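Side-chain contact in pyocin-S2 immunity protein (Pseudomonas aeruginosa, PDB 4QKO), which binds the nuclease domain of the bacteriocin pyocin S2 and so probably protects the producing cell from its own toxin: residues A66-V69 / K70-E74. Residues are numbered along the deposited sequence; the frame is centred on the assembly and turned at random.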
loop_
_atom_site.group_PDB
_atom_site.type_symbol
_atom_site.label_atom_id
_atom_site.label_comp_id
_atom_site.label_asym_id
_atom_site.label_seq_id
_atom_site.Cartn_x
_atom_site.Cartn_y
_atom_site.Cartn_z
ATOM N N ALA A 66 -5.263 -0.976 18.508
ATOM C CA ALA A 66 -5.855 -0.211 19.639
ATOM C C ALA A 66 -5.672 1.315 19.497
ATOM O O ALA A 66 -6.562 2.080 19.863
ATOM C CB ALA A 66 -5.253 -0.660 20.947
ATOM N N GLY A 67 -4.521 1.739 18.989
ATOM C CA GLY A 67 -4.265 3.146 18.757
ATOM C C GLY A 67 -5.231 3.700 17.767
ATOM O O GLY A 67 -5.732 4.786 17.923
ATOM N N VAL A 68 -5.535 2.901 16.744
ATOM C CA VAL A 68 -6.450 3.326 15.696
ATOM C C VAL A 68 -7.839 3.497 16.275
ATOM O O VAL A 68 -8.540 4.519 16.039
ATOM C CB VAL A 68 -6.513 2.327 14.526
ATOM C CG1 VAL A 68 -7.697 2.663 13.616
ATOM C CG2 VAL A 68 -5.201 2.293 13.799
ATOM N N VAL A 69 -8.265 2.512 17.028
ATOM C CA VAL A 69 -9.632 2.536 17.580
ATOM C C VAL A 69 -9.838 3.698 18.510
ATOM O O VAL A 69 -10.874 4.326 18.481
ATOM C CB VAL A 69 -9.964 1.247 18.321
ATOM C CG1 VAL A 69 -11.328 1.351 18.955
ATOM C CG2 VAL A 69 -10.019 0.099 17.285
ATOM N N LYS A 70 -8.903 3.893 19.428
ATOM C CA LYS A 70 -8.952 4.986 20.362
ATOM C C LYS A 70 -9.009 6.314 19.625
ATOM O O LYS A 70 -9.794 7.182 20.044
ATOM C CB LYS A 70 -7.763 4.963 21.278
ATOM C CG LYS A 70 -7.824 6.016 22.378
ATOM C CD LYS A 70 -6.434 6.168 22.996
ATOM C CE LYS A 70 -6.429 7.222 24.073
ATOM N NZ LYS A 70 -5.358 6.921 25.039
ATOM N N GLU A 71 -8.199 6.485 18.557
ATOM C CA GLU A 71 -8.209 7.739 17.842
ATOM C C GLU A 71 -9.604 7.991 17.233
ATOM O O GLU A 71 -10.176 9.077 17.272
ATOM C CB GLU A 71 -7.144 7.831 16.766
ATOM C CG GLU A 71 -7.189 9.194 16.079
ATOM C CD GLU A 71 -5.965 9.583 15.284
ATOM O OE1 GLU A 71 -4.942 8.852 15.189
ATOM O OE2 GLU A 71 -6.021 10.740 14.796
ATOM N N VAL A 72 -10.151 6.949 16.629
ATOM C CA VAL A 72 -11.436 7.019 16.022
ATOM C C VAL A 72 -12.492 7.305 17.092
ATOM O O VAL A 72 -13.322 8.227 16.915
ATOM C CB VAL A 72 -11.820 5.725 15.299
ATOM C CG1 VAL A 72 -13.265 5.722 14.918
ATOM C CG2 VAL A 72 -10.962 5.531 14.076
ATOM N N LYS A 73 -12.494 6.521 18.161
ATOM C CA LYS A 73 -13.503 6.709 19.205
ATOM C C LYS A 73 -13.523 8.171 19.763
ATOM O O LYS A 73 -14.624 8.791 19.947
ATOM C CB LYS A 73 -13.197 5.757 20.339
ATOM C CG LYS A 73 -14.085 5.808 21.553
ATOM C CD LYS A 73 -13.739 4.737 22.568
ATOM C CE LYS A 73 -14.841 4.695 23.601
ATOM N NZ LYS A 73 -14.363 3.780 24.658
ATOM N N GLU A 74 -12.322 8.680 20.024
ATOM C CA GLU A 74 -12.187 9.970 20.698
ATOM C C GLU A 74 -12.527 11.060 19.753
ATOM O O GLU A 74 -13.172 12.021 20.153
ATOM C CB GLU A 74 -10.810 10.129 21.279
ATOM C CG GLU A 74 -10.542 9.269 22.510
ATOM C CD GLU A 74 -9.172 9.541 23.161
ATOM O OE1 GLU A 74 -8.458 10.529 22.765
ATOM O OE2 GLU A 74 -8.823 8.797 24.114
#
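Residues 66-69 and 70-74 form successive turns of the last helix, 65-78, of this colicin-type immunity protein, and Val68 meets Val72 one turn on. Four i to i+4 backbone hydrogen bonds join the segments. Lys70 N donates to Ala66 O at 3.0 Å. Glu71 N binds Gly67 O at 3.1 Å. Val72 N reaches Val68 O at 3.0 Å. Lys73 N lies 2.7 Å from Val69 O, the shortest of the four.

The side-chain contact is slight. Val68 CG1 stands 4.4 Å from Val72 CG2, methyl against methyl along one face of the helix. Val72 has CG1 anti to its backbone N (chi1 168°), which leaves CG2 beside that N and turned back to the preceding turn. There CG2 comes within 3.3 Å of Val68 O, the same carbonyl that accepts the Val72 N-H. On the exposed side, Lys70 CB sits 3.4 Å from Ala66 O, and the rest of the lysine runs on as an extended chain.

Val68, Val69 and Val72 are all buried. Val68 touches Val17 of helix 10-21 and Phe41 of helix 31-45, while Val72 touches Thr45 and Leu53. Val69 packs on Phe13 and Leu14 of helix 10-21. Two polar ends find partners beyond this helix: Glu71 OE1 forms a salt bridge with Arg61, and Lys73 NZ forms one with Glu10.

The backbone bonds therefore hold the two turns together, while the valine side chains touch one another little and pack mostly against the other helices. Through Arg61 and Glu10, the charged ends of Glu71 and Lys73 add polar ties from the helix to other parts of the fold.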